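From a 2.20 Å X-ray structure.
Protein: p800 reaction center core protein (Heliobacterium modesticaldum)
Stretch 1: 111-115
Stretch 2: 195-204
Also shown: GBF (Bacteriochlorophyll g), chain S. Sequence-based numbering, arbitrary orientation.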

ATOM      1  N   VAL A 111     -47.217 -19.042   4.435  1.00 79.49           N
ATOM      2  CA  VAL A 111     -46.077 -19.492   5.223  1.00 78.87           C
ATOM      3  C   VAL A 111     -45.530 -18.314   6.023  1.00 77.62           C
ATOM      4  O   VAL A 111     -45.331 -17.219   5.484  1.00 78.43           O
ATOM      5  N   THR A 112     -45.279 -18.549   7.304  1.00 70.29           N
ATOM      6  CA  THR A 112     -44.564 -17.626   8.174  1.00 67.20           C
ATOM      7  C   THR A 112     -43.120 -18.087   8.341  1.00 68.01           C
ATOM      8  O   THR A 112     -42.770 -19.238   8.066  1.00 64.54           O
ATOM      9  N   MET A 113     -42.274 -17.170   8.808  1.00 72.27           N
ATOM     10  CA  MET A 113     -40.876 -17.510   9.046  1.00 68.33           C
ATOM     11  C   MET A 113     -40.721 -18.435  10.251  1.00 70.09           C
ATOM     12  O   MET A 113     -39.822 -19.279  10.266  1.00 70.17           O
ATOM     13  N   GLY A 114     -41.600 -18.319  11.251  1.00 68.81           N
ATOM     14  CA  GLY A 114     -41.635 -19.315  12.313  1.00 67.25           C
ATOM     15  C   GLY A 114     -41.962 -20.710  11.806  1.00 66.46           C
ATOM     16  O   GLY A 114     -41.344 -21.692  12.229  1.00 68.04           O
ATOM     17  N   LYS A 115     -42.931 -20.820  10.892  1.00 66.19           N
ATOM     18  CA  LYS A 115     -43.243 -22.122  10.297  1.00 66.53           C
ATOM     19  C   LYS A 115     -42.060 -22.667   9.512  1.00 64.66           C
ATOM     20  O   LYS A 115     -41.707 -23.847   9.631  1.00 64.38           O
ATOM     21  N   PHE A 195     -41.146 -10.000  17.252  1.00 71.19           N
ATOM     22  CA  PHE A 195     -40.868  -9.011  16.219  1.00 74.64           C
ATOM     23  C   PHE A 195     -40.168  -9.619  15.013  1.00 70.87           C
ATOM     24  O   PHE A 195     -40.253  -9.060  13.917  1.00 72.69           O
ATOM     25  N   PHE A 196     -39.477 -10.754  15.178  1.00 67.70           N
ATOM     26  CA  PHE A 196     -38.779 -11.347  14.034  1.00 67.62           C
ATOM     27  C   PHE A 196     -39.739 -11.664  12.889  1.00 71.85           C
ATOM     28  O   PHE A 196     -39.388 -11.478  11.719  1.00 70.33           O
ATOM     29  N   GLU A 197     -40.961 -12.128  13.194  1.00 73.63           N
ATOM     30  CA  GLU A 197     -41.912 -12.397  12.115  1.00 74.27           C
ATOM     31  C   GLU A 197     -42.218 -11.141  11.303  1.00 73.85           C
ATOM     32  O   GLU A 197     -42.674 -11.255  10.155  1.00 75.28           O
ATOM     33  N   LYS A 198     -41.953  -9.953  11.867  1.00 76.22           N
ATOM     34  CA  LYS A 198     -42.268  -8.699  11.186  1.00 81.80           C
ATOM     35  C   LYS A 198     -41.344  -8.438  10.005  1.00 83.31           C
ATOM     36  O   LYS A 198     -41.793  -7.927   8.972  1.00 89.60           O
ATOM     37  N   ASP A 199     -40.051  -8.745  10.135  1.00 67.15           N
ATOM     38  CA  ASP A 199     -39.056  -8.189   9.226  1.00 62.29           C
ATOM     39  C   ASP A 199     -38.046  -9.251   8.812  1.00 60.03           C
ATOM     40  O   ASP A 199     -37.305  -9.778   9.651  1.00 57.22           O
ATOM     41  N   TRP A 200     -38.010  -9.531   7.504  1.00 56.70           N
ATOM     42  CA  TRP A 200     -37.048 -10.470   6.932  1.00 56.92           C
ATOM     43  C   TRP A 200     -35.605 -10.026   7.179  1.00 54.47           C
ATOM     44  O   TRP A 200     -34.708 -10.864   7.297  1.00 49.16           O
ATOM     45  N   GLU A 201     -35.345  -8.726   7.239  1.00 49.01           N
ATOM     46  CA  GLU A 201     -33.960  -8.325   7.437  1.00 47.58           C
ATOM     47  C   GLU A 201     -33.494  -8.625   8.860  1.00 48.71           C
ATOM     48  O   GLU A 201     -32.312  -8.890   9.075  1.00 47.11           O
ATOM     49  N   ALA A 202     -34.397  -8.647   9.840  1.00 49.36           N
ATOM     50  CA  ALA A 202     -33.958  -8.995  11.187  1.00 50.71           C
ATOM     51  C   ALA A 202     -33.559 -10.460  11.255  1.00 48.71           C
ATOM     52  O   ALA A 202     -32.500 -10.795  11.799  1.00 47.77           O
ATOM     53  N   VAL A 203     -34.399 -11.345  10.709  1.00 47.90           N
ATOM     54  CA  VAL A 203     -34.067 -12.774  10.627  1.00 47.23           C
ATOM     55  C   VAL A 203     -32.760 -12.969   9.875  1.00 46.74           C
ATOM     56  O   VAL A 203     -31.860 -13.679  10.328  1.00 44.48           O
ATOM     57  N   LEU A 204     -32.632 -12.324   8.722  1.00 45.19           N
ATOM     58  CA  LEU A 204     -31.444 -12.491   7.909  1.00 43.47           C
ATOM     59  C   LEU A 204     -30.202 -12.085   8.680  1.00 42.88           C
ATOM     60  O   LEU A 204     -29.186 -12.800   8.655  1.00 41.48           O
TER

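The two stretches meet in a small, mixed contact of 262 Å², in which the carboxylate of Glu197 reaches the N-terminal turn of one helix while Met113 from that turn packs against the start of another, with a bacteriochlorophyll g alongside both. Glu197 leaves its backbone sideways (chi1 m, chi2 between wells at -94°), yet its end comes nearer to stretch 1 and lies by amides that, at a helix start, lack a backbone acceptor from a preceding turn. Gly114 N donates to Glu197 OE2 at 3.1 Å with a nearly straight angle of 162°, and Met113 N lies 3.2 Å from the same OE2. Water 1 bridges this corner: it accepts from Met113 N (3.1 Å to the water O) and donates to both Glu197 OE2 (2.6 Å) and Glu197 O (3.2 Å). Gly114 has no side chain, and an ideally placed CB would sit 2.5 Å from Glu197 OE1.

Thr112 points toward stretch 2, its CB 3.6 Å from Glu197 OE2, but its p rotamer places OG1 to accept from Lys115 N at 3.0 Å, a capping bond. Met113 supplies the largest buried area. Its m, t, m conformation carries SD to 3.8 Å from Val203 CG2, and CE to 3.7 Å from Phe196 O and 3.9 Å from Trp200 N. Val203 (chi1 t) points toward stretch 1, whereas Trp200 (chi1 p) contributes little beyond its base. Asp199 points away and caps the second helix, its OD1 accepting from Glu201 N at 3.0 Å.

The pigment lies against both stretches: GBF CBC is 3.6 Å from both Glu197 CD and Gly114 N. On its apolar side, Val203 CG1 is 3.7 Å from GBF CHD, and GBF CHC lies over one face of the Phe196 ring. Water 2 binds MG at 2.4 Å and donates to Val203 O at 2.7 Å, linking the metal to the helix backbone.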

ATOM      1  CB  VAL A 111     -44.982 -20.093   4.322  1.00 76.98           C
ATOM      2  CG1 VAL A 111     -43.806 -20.595   5.156  1.00 73.92           C
ATOM      3  CG2 VAL A 111     -45.542 -21.209   3.484  1.00 77.88           C
ATOM      4  CB  THR A 112     -45.239 -17.551   9.538  1.00 70.85           C
ATOM      5  OG1 THR A 112     -44.999 -18.778  10.236  1.00 73.26           O
ATOM      6  CG2 THR A 112     -46.728 -17.378   9.390  1.00 72.00           C
ATOM      7  CB  MET A 113     -40.068 -16.217   9.201  1.00 68.73           C
ATOM      8  CG  MET A 113     -39.665 -15.640   7.840  1.00 70.97           C
ATOM      9  SD  MET A 113     -38.620 -14.172   7.794  1.00 72.73           S
ATOM     10  CE  MET A 113     -39.763 -12.923   8.379  1.00 72.74           C
ATOM     11  CB  LYS A 115     -44.452 -22.022   9.362  1.00 67.97           C
ATOM     12  CG  LYS A 115     -45.814 -21.923  10.024  1.00 76.34           C
ATOM     13  CD  LYS A 115     -45.952 -22.900  11.185  1.00 77.46           C
ATOM     14  CE  LYS A 115     -47.390 -23.026  11.652  1.00 81.29           C
ATOM     15  NZ  LYS A 115     -47.404 -23.502  13.056  1.00 80.13           N
ATOM     16  CB  PHE A 195     -40.038  -7.857  16.785  1.00 77.28           C
ATOM     17  CG  PHE A 195     -38.558  -8.162  16.922  1.00 77.05           C
ATOM     18  CD1 PHE A 195     -38.065  -8.823  18.047  1.00 78.32           C
ATOM     19  CD2 PHE A 195     -37.659  -7.765  15.942  1.00 76.69           C
ATOM     20  CE1 PHE A 195     -36.713  -9.097  18.169  1.00 77.14           C
ATOM     21  CE2 PHE A 195     -36.309  -8.037  16.061  1.00 75.06           C
ATOM     22  CZ  PHE A 195     -35.837  -8.706  17.168  1.00 76.32           C
ATOM     23  CB  PHE A 196     -38.010 -12.606  14.448  1.00 63.74           C
ATOM     24  CG  PHE A 196     -36.709 -12.321  15.144  1.00 66.75           C
ATOM     25  CD1 PHE A 196     -35.658 -11.711  14.467  1.00 62.91           C
ATOM     26  CD2 PHE A 196     -36.529 -12.668  16.482  1.00 68.82           C
ATOM     27  CE1 PHE A 196     -34.461 -11.451  15.110  1.00 64.90           C
ATOM     28  CE2 PHE A 196     -35.322 -12.409  17.130  1.00 67.78           C
ATOM     29  CZ  PHE A 196     -34.295 -11.798  16.447  1.00 66.98           C
ATOM     30  CB  GLU A 197     -43.227 -12.986  12.659  1.00 77.53           C
ATOM     31  CG  GLU A 197     -43.062 -14.244  13.529  1.00 80.22           C
ATOM     32  CD  GLU A 197     -43.212 -15.569  12.763  1.00 80.97           C
ATOM     33  OE1 GLU A 197     -43.494 -16.594  13.417  1.00 83.41           O
ATOM     34  OE2 GLU A 197     -43.042 -15.592  11.525  1.00 78.00           O
ATOM     35  CB  LYS A 198     -42.177  -7.509  12.154  1.00 88.14           C
ATOM     36  CG  LYS A 198     -43.334  -7.341  13.138  1.00 95.45           C
ATOM     37  CD  LYS A 198     -43.003  -6.264  14.199  1.00100.30           C
ATOM     38  CE  LYS A 198     -44.180  -5.991  15.146  1.00104.58           C
ATOM     39  NZ  LYS A 198     -43.752  -5.650  16.538  1.00104.42           N
ATOM     40  CB  ASP A 199     -38.349  -6.984   9.871  1.00 64.99           C
ATOM     41  CG  ASP A 199     -37.837  -5.982   8.837  1.00 71.56           C
ATOM     42  OD1 ASP A 199     -36.944  -6.355   8.038  1.00 70.79           O
ATOM     43  OD2 ASP A 199     -38.330  -4.824   8.825  1.00 75.47           O
ATOM     44  CB  TRP A 200     -37.307 -10.628   5.425  1.00 51.74           C
ATOM     45  CG  TRP A 200     -37.204  -9.348   4.674  1.00 51.66           C
ATOM     46  CD1 TRP A 200     -38.227  -8.514   4.335  1.00 53.16           C
ATOM     47  CD2 TRP A 200     -36.011  -8.734   4.177  1.00 54.28           C
ATOM     48  NE1 TRP A 200     -37.746  -7.419   3.663  1.00 52.66           N
ATOM     49  CE2 TRP A 200     -36.388  -7.521   3.563  1.00 52.68           C
ATOM     50  CE3 TRP A 200     -34.659  -9.082   4.203  1.00 51.72           C
ATOM     51  CZ2 TRP A 200     -35.469  -6.667   2.970  1.00 53.61           C
ATOM     52  CZ3 TRP A 200     -33.730  -8.217   3.618  1.00 52.12           C
ATOM     53  CH2 TRP A 200     -34.138  -7.024   3.019  1.00 53.32           C
ATOM     54  CB  GLU A 201     -33.758  -6.850   7.080  1.00 46.74           C
ATOM     55  CG  GLU A 201     -32.282  -6.490   6.884  1.00 47.17           C
ATOM     56  CD  GLU A 201     -32.018  -5.130   6.258  1.00 48.33           C
ATOM     57  OE1 GLU A 201     -32.889  -4.230   6.353  1.00 49.41           O
ATOM     58  OE2 GLU A 201     -30.906  -4.953   5.686  1.00 47.10           O
ATOM     59  CB  ALA A 202     -35.036  -8.680  12.223  1.00 51.62           C
ATOM     60  CB  VAL A 203     -35.212 -13.556   9.971  1.00 48.14           C
ATOM     61  CG1 VAL A 203     -34.828 -15.034   9.779  1.00 47.48           C
ATOM     62  CG2 VAL A 203     -36.466 -13.473  10.875  1.00 50.22           C
ATOM     63  CB  LEU A 204     -31.585 -11.670   6.635  1.00 43.25           C
ATOM     64  CG  LEU A 204     -30.288 -11.569   5.826  1.00 42.72           C
ATOM     65  CD1 LEU A 204     -29.861 -12.939   5.350  1.00 40.75           C
ATOM     66  CD2 LEU A 204     -30.471 -10.649   4.657  1.00 45.04           C
TER
HETATM   67 MG   GBF S1017     -32.998 -17.856  12.885  1.00 53.28          MG
HETATM   68  CHA GBF S1017     -31.897 -20.235  10.490  1.00 49.25           C
HETATM   69  CHB GBF S1017     -30.312 -18.505  14.659  1.00 47.56           C
HETATM   70  CHC GBF S1017     -34.604 -16.153  15.450  1.00 52.74           C
HETATM   71  CHD GBF S1017     -36.193 -18.129  11.281  1.00 52.73           C
HETATM   72  NA  GBF S1017     -31.435 -19.068  12.618  1.00 55.84           N
HETATM   73  C1A GBF S1017     -30.964 -19.784  11.575  1.00 48.38           C
HETATM   74  C2A GBF S1017     -29.550 -20.346  11.614  1.00 46.31           C
HETATM   75  C3A GBF S1017     -29.200 -19.910  13.043  1.00 48.26           C
HETATM   76  C4A GBF S1017     -30.402 -19.117  13.461  1.00 46.88           C
HETATM   77  CMA GBF S1017     -29.026 -21.109  13.974  1.00 47.61           C
HETATM   78  CAA GBF S1017     -28.533 -19.807  10.596  1.00 43.52           C
HETATM   79  CBA GBF S1017     -27.059 -20.125  10.893  1.00 47.19           C
HETATM   80  CGA GBF S1017     -26.845 -21.608  10.797  1.00 51.04           C
HETATM   81  O1A GBF S1017     -26.711 -22.280  11.808  1.00 56.01           O
HETATM   82  O2A GBF S1017     -27.274 -22.244   9.573  1.00 55.82           O
HETATM   83  NB  GBF S1017     -32.445 -17.294  14.745  1.00 50.06           N
HETATM   84  C1B GBF S1017     -31.317 -17.664  15.351  1.00 50.34           C
HETATM   85  C2B GBF S1017     -31.225 -16.973  16.559  1.00 55.92           C
HETATM   86  C3B GBF S1017     -32.444 -16.316  16.759  1.00 51.28           C
HETATM   87  C4B GBF S1017     -33.219 -16.649  15.639  1.00 51.64           C
HETATM   88  CMB GBF S1017     -30.013 -16.990  17.444  1.00 58.59           C
HETATM   89  CAB GBF S1017     -32.862 -15.427  17.889  1.00 63.11           C
HETATM   90  CBB GBF S1017     -32.125 -15.005  18.906  1.00 60.87           C
HETATM   91  NC  GBF S1017     -34.956 -17.315  13.263  1.00 55.30           N
HETATM   92  C1C GBF S1017     -35.405 -16.569  14.286  1.00 53.08           C
HETATM   93  C2C GBF S1017     -36.810 -16.084  14.466  1.00 57.83           C
HETATM   94  C3C GBF S1017     -37.127 -16.730  13.176  1.00 54.73           C
HETATM   95  C4C GBF S1017     -36.086 -17.404  12.546  1.00 53.08           C
HETATM   96  CMC GBF S1017     -37.461 -16.741  15.680  1.00 56.82           C
HETATM   97  CAC GBF S1017     -38.474 -16.688  12.565  1.00 56.25           C
HETATM   98  CBC GBF S1017     -39.644 -15.965  13.206  1.00 58.26           C
HETATM   99  ND  GBF S1017     -33.915 -18.865  11.385  1.00 54.58           N
HETATM  100  C1D GBF S1017     -35.068 -18.900  10.743  1.00 53.59           C
HETATM  101  C2D GBF S1017     -35.327 -19.765   9.419  1.00 52.01           C
HETATM  102  C3D GBF S1017     -34.000 -20.195   9.494  1.00 54.11           C
HETATM  103  C4D GBF S1017     -33.189 -19.713  10.562  1.00 52.60           C
HETATM  104  CMD GBF S1017     -36.508 -20.014   8.529  1.00 54.84           C
HETATM  105  CAD GBF S1017     -33.119 -21.044   8.647  1.00 55.34           C
HETATM  106  OBD GBF S1017     -33.348 -21.806   7.630  1.00 55.53           O
HETATM  107  CBD GBF S1017     -31.765 -21.101   9.301  1.00 53.74           C
HETATM  108  CGD GBF S1017     -31.398 -22.484   9.790  1.00 57.44           C
HETATM  109  O1D GBF S1017     -30.365 -23.057   9.454  1.00 59.68           O
HETATM  110  O2D GBF S1017     -32.282 -23.178  10.700  1.00 56.33           O
HETATM  111  CED GBF S1017     -31.813 -24.351  11.361  1.00 60.50           C
HETATM  112  C1  GBF S1017     -27.378 -23.668   9.462  1.00 53.42           C
HETATM  113  C2  GBF S1017     -26.048 -24.316   9.137  1.00 55.97           C
HETATM  114  C3  GBF S1017     -25.760 -24.898   7.956  1.00 57.27           C
HETATM  115  C4  GBF S1017     -26.719 -24.978   6.820  1.00 60.51           C
HETATM  116  C5  GBF S1017     -24.428 -25.547   7.724  1.00 51.22           C
HETATM  117  C6  GBF S1017     -24.561 -27.022   8.117  1.00 46.75           C
HETATM  118  C7  GBF S1017     -23.195 -27.662   8.059  1.00 52.52           C
HETATM  119  C8  GBF S1017     -22.888 -28.766   8.753  1.00 49.81           C
HETATM  120  C9  GBF S1017     -23.936 -29.372   9.638  1.00 47.71           C
HETATM  121  C10 GBF S1017     -21.478 -29.326   8.650  1.00 48.68           C
HETATM  122  C11 GBF S1017     -21.372 -30.844   8.463  1.00 55.30           C
HETATM  123  C12 GBF S1017     -21.722 -31.115   7.027  1.00 55.94           C
HETATM  124  C13 GBF S1017     -20.856 -31.473   6.056  1.00 55.45           C
HETATM  125  C14 GBF S1017     -21.456 -31.665   4.684  1.00 53.80           C
HETATM  126  C15 GBF S1017     -19.358 -31.706   6.259  1.00 40.46           C
HETATM  127  O   HOH W   1     -43.291 -14.261   9.290  1.00 74.90           O
HETATM  128  O   HOH W   2     -32.167 -16.091  11.575  1.00 49.36           O